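Local coordinates for cpftsy (Physcomitrella patens, PDB 4AK9), which probably serves as the GTP-binding receptor for the chloroplast signal recognition particle, taking part in protein targeting to the thylakoid membrane, at residues Asn259-Asp273 against Val284-Gly298. Sequence-based numbering, arbitrary orientation.
Sequences NQVIGVTGFILTKLD and VVDELSIPVKFVGVG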
loop_
_atom_site.group_PDB
_atom_site.type_symbol
_atom_site.label_atom_id
_atom_site.label_comp_id
_atom_site.label_asym_id
_atom_site.label_seq_id
_atom_site.Cartn_x
_atom_site.Cartn_y
_atom_site.Cartn_z
ATOM N N ASN A 259 7.366 -6.930 16.832
ATOM C CA ASN A 259 7.121 -8.264 17.354
ATOM C C ASN A 259 8.431 -9.039 17.553
ATOM O O ASN A 259 8.485 -10.008 18.292
ATOM C CB ASN A 259 6.169 -9.037 16.432
ATOM C CG ASN A 259 5.804 -10.419 16.969
ATOM O OD1 ASN A 259 5.258 -10.582 18.077
ATOM N ND2 ASN A 259 6.056 -11.438 16.140
ATOM N N GLN A 260 9.486 -8.614 16.883
ATOM C CA GLN A 260 10.796 -9.201 17.164
ATOM C C GLN A 260 11.347 -8.697 18.500
ATOM O O GLN A 260 12.087 -9.435 19.163
ATOM C CB GLN A 260 11.793 -8.863 16.062
ATOM C CG GLN A 260 11.758 -9.842 14.892
ATOM C CD GLN A 260 12.736 -9.447 13.814
ATOM O OE1 GLN A 260 12.617 -8.367 13.228
ATOM N NE2 GLN A 260 13.736 -10.307 13.561
ATOM N N VAL A 261 11.024 -7.456 18.866
ATOM C CA VAL A 261 11.437 -6.894 20.166
ATOM C C VAL A 261 10.662 -7.473 21.365
ATOM O O VAL A 261 11.272 -7.867 22.382
ATOM C CB VAL A 261 11.342 -5.353 20.177
ATOM C CG1 VAL A 261 11.744 -4.790 21.547
ATOM C CG2 VAL A 261 12.236 -4.750 19.085
ATOM N N ILE A 262 9.328 -7.566 21.245
ATOM C CA ILE A 262 8.458 -7.950 22.344
ATOM C C ILE A 262 7.297 -8.786 21.816
ATOM O O ILE A 262 6.844 -8.589 20.682
ATOM C CB ILE A 262 7.957 -6.647 23.119
ATOM C CG1 ILE A 262 7.142 -7.017 24.357
ATOM C CG2 ILE A 262 7.158 -5.708 22.186
ATOM C CD1 ILE A 262 6.861 -5.774 25.276
ATOM N N GLY A 263 6.807 -9.711 22.619
ATOM C CA GLY A 263 5.725 -10.588 22.197
ATOM C C GLY A 263 4.384 -9.848 22.104
ATOM O O GLY A 263 3.668 -9.734 23.112
ATOM N N VAL A 264 4.015 -9.409 20.899
ATOM C CA VAL A 264 2.756 -8.669 20.674
ATOM C C VAL A 264 1.590 -9.644 20.741
ATOM O O VAL A 264 1.617 -10.697 20.090
ATOM C CB VAL A 264 2.791 -7.975 19.289
ATOM C CG1 VAL A 264 1.436 -7.291 18.974
ATOM C CG2 VAL A 264 3.921 -6.958 19.228
ATOM N N THR A 265 0.575 -9.318 21.535
ATOM C CA THR A 265 -0.564 -10.214 21.695
ATOM C C THR A 265 -1.772 -9.746 20.883
ATOM O O THR A 265 -2.738 -10.506 20.698
ATOM C CB THR A 265 -0.959 -10.336 23.181
ATOM O OG1 THR A 265 -1.349 -9.047 23.678
ATOM C CG2 THR A 265 0.255 -10.822 23.989
ATOM N N GLY A 266 -1.741 -8.514 20.405
ATOM C CA GLY A 266 -2.871 -7.997 19.625
ATOM C C GLY A 266 -2.533 -6.674 18.981
ATOM O O GLY A 266 -1.690 -5.937 19.476
ATOM N N PHE A 267 -3.191 -6.376 17.849
ATOM C CA PHE A 267 -3.019 -5.067 17.215
ATOM C C PHE A 267 -4.217 -4.152 17.486
ATOM O O PHE A 267 -5.354 -4.611 17.632
ATOM C CB PHE A 267 -2.908 -5.225 15.696
ATOM C CG PHE A 267 -1.848 -6.187 15.257
ATOM C CD1 PHE A 267 -0.518 -5.944 15.512
ATOM C CD2 PHE A 267 -2.201 -7.333 14.533
ATOM C CE1 PHE A 267 0.463 -6.833 15.096
ATOM C CE2 PHE A 267 -1.210 -8.240 14.100
ATOM C CZ PHE A 267 0.121 -7.975 14.366
ATOM N N ILE A 268 -3.930 -2.865 17.507
ATOM C CA ILE A 268 -4.926 -1.803 17.436
ATOM C C ILE A 268 -4.637 -0.936 16.230
ATOM O O ILE A 268 -3.566 -0.306 16.118
ATOM C CB ILE A 268 -4.920 -0.958 18.735
ATOM C CG1 ILE A 268 -5.271 -1.874 19.910
ATOM C CG2 ILE A 268 -5.938 0.282 18.594
ATOM C CD1 ILE A 268 -5.046 -1.187 21.281
ATOM N N LEU A 269 -5.578 -0.934 15.285
ATOM C CA LEU A 269 -5.392 -0.194 14.030
ATOM C C LEU A 269 -6.235 1.068 14.087
ATOM O O LEU A 269 -7.460 0.976 14.167
ATOM C CB LEU A 269 -5.819 -1.049 12.821
ATOM C CG LEU A 269 -4.653 -1.901 12.256
ATOM C CD1 LEU A 269 -4.086 -2.902 13.282
ATOM C CD2 LEU A 269 -5.077 -2.646 11.000
ATOM N N THR A 270 -5.572 2.208 14.110
ATOM C CA THR A 270 -6.252 3.496 14.287
ATOM C C THR A 270 -6.501 4.216 12.951
ATOM O O THR A 270 -5.923 3.847 11.911
ATOM C CB THR A 270 -5.399 4.448 15.150
ATOM O OG1 THR A 270 -4.153 4.674 14.491
ATOM C CG2 THR A 270 -5.137 3.867 16.538
ATOM N N LYS A 271 -7.328 5.259 13.011
ATOM C CA LYS A 271 -7.526 6.206 11.907
ATOM C C LYS A 271 -8.050 5.560 10.631
ATOM O O LYS A 271 -7.766 6.026 9.522
ATOM C CB LYS A 271 -6.229 6.935 11.621
ATOM C CG LYS A 271 -5.747 7.751 12.830
ATOM C CD LYS A 271 -4.310 8.217 12.647
ATOM C CE LYS A 271 -4.173 9.187 11.471
ATOM N NZ LYS A 271 -2.762 9.666 11.263
ATOM N N LEU A 272 -8.837 4.512 10.779
ATOM C CA LEU A 272 -9.301 3.786 9.608
ATOM C C LEU A 272 -10.384 4.542 8.830
ATOM O O LEU A 272 -10.629 4.269 7.652
ATOM C CB LEU A 272 -9.764 2.390 9.996
ATOM C CG LEU A 272 -8.592 1.452 10.346
ATOM C CD1 LEU A 272 -9.090 0.179 11.024
ATOM C CD2 LEU A 272 -7.789 1.090 9.075
ATOM N N ASP A 273 -11.025 5.504 9.470
ATOM C CA ASP A 273 -12.024 6.313 8.768
ATOM C C ASP A 273 -11.379 7.220 7.709
ATOM O O ASP A 273 -12.045 7.671 6.774
ATOM C CB ASP A 273 -12.772 7.153 9.789
ATOM C CG ASP A 273 -11.839 7.918 10.678
ATOM O OD1 ASP A 273 -11.038 7.267 11.413
ATOM O OD2 ASP A 273 -11.903 9.170 10.647
ATOM N N VAL A 284 -2.740 -7.814 7.753
ATOM C CA VAL A 284 -1.940 -7.931 8.979
ATOM C C VAL A 284 -2.276 -9.209 9.754
ATOM O O VAL A 284 -1.384 -9.903 10.242
ATOM C CB VAL A 284 -1.966 -6.622 9.861
ATOM C CG1 VAL A 284 -3.218 -6.526 10.671
ATOM C CG2 VAL A 284 -0.788 -6.632 10.836
ATOM N N VAL A 285 -3.546 -9.568 9.820
ATOM C CA VAL A 285 -3.937 -10.799 10.522
ATOM C C VAL A 285 -3.388 -12.011 9.769
ATOM O O VAL A 285 -2.809 -12.914 10.370
ATOM C CB VAL A 285 -5.456 -10.887 10.676
ATOM C CG1 VAL A 285 -5.864 -12.288 11.244
ATOM C CG2 VAL A 285 -5.940 -9.768 11.601
ATOM N N ASP A 286 -3.549 -12.003 8.446
ATOM C CA ASP A 286 -3.059 -13.078 7.582
ATOM C C ASP A 286 -1.541 -13.267 7.662
ATOM O O ASP A 286 -1.042 -14.395 7.855
ATOM C CB ASP A 286 -3.492 -12.823 6.134
ATOM C CG ASP A 286 -3.037 -13.932 5.188
ATOM O OD1 ASP A 286 -3.076 -15.124 5.598
ATOM O OD2 ASP A 286 -2.601 -13.610 4.052
ATOM N N GLU A 287 -0.785 -12.180 7.545
ATOM C CA GLU A 287 0.660 -12.272 7.512
ATOM C C GLU A 287 1.286 -12.514 8.865
ATOM O O GLU A 287 2.302 -13.218 8.938
ATOM C CB GLU A 287 1.280 -10.999 6.904
ATOM C CG GLU A 287 1.021 -10.819 5.383
ATOM C CD GLU A 287 1.847 -11.780 4.531
ATOM O OE1 GLU A 287 3.029 -12.037 4.886
ATOM O OE2 GLU A 287 1.316 -12.299 3.516
ATOM N N LEU A 288 0.718 -11.944 9.939
ATOM C CA LEU A 288 1.381 -11.993 11.259
ATOM C C LEU A 288 0.796 -13.020 12.225
ATOM O O LEU A 288 1.402 -13.332 13.279
ATOM C CB LEU A 288 1.443 -10.599 11.958
ATOM C CG LEU A 288 2.151 -9.415 11.241
ATOM C CD1 LEU A 288 2.961 -8.615 12.247
ATOM C CD2 LEU A 288 3.053 -9.835 10.090
ATOM N N SER A 289 -0.370 -13.573 11.880
ATOM C CA SER A 289 -1.022 -14.580 12.713
ATOM C C SER A 289 -1.256 -14.096 14.152
ATOM O O SER A 289 -1.167 -14.888 15.102
ATOM C CB SER A 289 -0.192 -15.893 12.707
ATOM O OG SER A 289 0.077 -16.330 11.359
ATOM N N ILE A 290 -1.570 -12.802 14.308
ATOM C CA ILE A 290 -1.855 -12.169 15.602
ATOM C C ILE A 290 -3.132 -11.361 15.390
ATOM O O ILE A 290 -3.281 -10.712 14.327
ATOM C CB ILE A 290 -0.716 -11.204 15.973
ATOM C CG1 ILE A 290 0.554 -12.002 16.323
ATOM C CG2 ILE A 290 -1.103 -10.286 17.157
ATOM C CD1 ILE A 290 1.776 -11.122 16.302
ATOM N N PRO A 291 -4.108 -11.485 16.319
ATOM C CA PRO A 291 -5.402 -10.849 16.042
ATOM C C PRO A 291 -5.361 -9.317 16.124
ATOM O O PRO A 291 -4.554 -8.701 16.844
ATOM C CB PRO A 291 -6.311 -11.425 17.149
ATOM C CG PRO A 291 -5.356 -11.694 18.304
ATOM C CD PRO A 291 -4.118 -12.233 17.594
ATOM N N VAL A 292 -6.210 -8.692 15.323
ATOM C CA VAL A 292 -6.549 -7.279 15.530
ATOM C C VAL A 292 -7.606 -7.281 16.645
ATOM O O VAL A 292 -8.606 -8.015 16.557
ATOM C CB VAL A 292 -7.122 -6.651 14.235
ATOM C CG1 VAL A 292 -7.780 -5.290 14.560
ATOM C CG2 VAL A 292 -6.009 -6.474 13.186
ATOM N N LYS A 293 -7.380 -6.502 17.709
ATOM C CA LYS A 293 -8.271 -6.527 18.861
ATOM C C LYS A 293 -9.208 -5.313 18.931
ATOM O O LYS A 293 -10.340 -5.433 19.435
ATOM C CB LYS A 293 -7.458 -6.667 20.169
ATOM C CG LYS A 293 -6.726 -8.030 20.265
ATOM C CD LYS A 293 -6.383 -8.457 21.710
ATOM C CE LYS A 293 -6.041 -9.975 21.673
ATOM N NZ LYS A 293 -5.862 -10.590 23.015
ATOM N N PHE A 294 -8.735 -4.171 18.434
ATOM C CA PHE A 294 -9.554 -2.943 18.314
ATOM C C PHE A 294 -9.296 -2.242 16.979
ATOM O O PHE A 294 -8.168 -2.306 16.432
ATOM C CB PHE A 294 -9.216 -1.966 19.446
ATOM C CG PHE A 294 -9.565 -2.497 20.810
ATOM C CD1 PHE A 294 -8.647 -3.267 21.526
ATOM C CD2 PHE A 294 -10.803 -2.243 21.363
ATOM C CE1 PHE A 294 -8.977 -3.768 22.790
ATOM C CE2 PHE A 294 -11.149 -2.756 22.640
ATOM C CZ PHE A 294 -10.219 -3.521 23.340
ATOM N N VAL A 295 -10.318 -1.557 16.458
ATOM C CA VAL A 295 -10.118 -0.627 15.345
ATOM C C VAL A 295 -10.602 0.780 15.733
ATOM O O VAL A 295 -11.654 0.920 16.354
ATOM C CB VAL A 295 -10.865 -1.089 14.093
ATOM C CG1 VAL A 295 -10.187 -2.334 13.517
ATOM C CG2 VAL A 295 -12.330 -1.413 14.431
ATOM N N GLY A 296 -9.811 1.787 15.394
ATOM C CA GLY A 296 -10.172 3.174 15.623
ATOM C C GLY A 296 -10.881 3.671 14.392
ATOM O O GLY A 296 -10.302 3.679 13.291
ATOM N N VAL A 297 -12.132 4.079 14.559
ATOM C CA VAL A 297 -12.945 4.442 13.387
ATOM C C VAL A 297 -13.489 5.863 13.435
ATOM O O VAL A 297 -14.436 6.193 12.719
ATOM C CB VAL A 297 -14.098 3.466 13.168
ATOM C CG1 VAL A 297 -13.555 2.110 12.757
ATOM C CG2 VAL A 297 -14.981 3.351 14.438
ATOM N N GLY A 298 -12.865 6.704 14.250
ATOM C CA GLY A 298 -13.271 8.093 14.349
ATOM C C GLY A 298 -12.492 8.813 15.421
ATOM O O GLY A 298 -11.725 8.185 16.192
#
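Phe267 lies between Val284 and Ile290, a methyl group over each face of its ring. Val284 CG2 and Ile290 CG2, on opposite faces, each make a CH-pi contact 4.0 Å from the ring centroid, both offset toward the rim. Leu288 CD1 meets the far end of the ring, 3.6 Å from Phe267 CZ, and Val292 CG2 sits at its edge. Turning CG anti to its own carbonyl carbon (chi1 -54°) brings the Phe267 ring under the turn from helix 280-288 into strand 292-296. Ile290 O, 3.2 Å from Phe267 CE2, is buried here without a hydrogen-bonding partner.

Parallel strand pairing fixes the backbone from which this ring projects. Phe267 N donates to Pro291 O, and Phe267 O receives Lys293 N at 2.8 Å in a nearly straight bond (171°). A beta bulge then shifts the register by one, Phe267 pairing with Val292 but Ile268 with Phe294. Leu269 continues the ladder, bonding through N to Phe294 O and through O to Gly296 N. Beyond the strand, Leu272 N reaches Gly296 O at 3.0 Å, while Leu272 CD1 packs against Val295 CG1 at 3.7 Å.

On the sheet face away from Phe267, Ile268 CG1 lies 4.0 Å from Phe294 CB, the two side chains running side by side under helix 126-142, whose first turn carries the end of the probable P-loop. Lys293 extends past Gly266 to a salt bridge with Glu238 and a hydrogen bond to Glu108 O. Strand 266-270, helix 280-288 and strand 292-296 form a beta-alpha-beta crossover of the SRP-type GTPase domain: strand 238-244 flanks 266-270 on the side away from 292-296, and helix 251-261 packs beside helix 280-288, Leu288 touching Ala255 and Val284 touching Leu252.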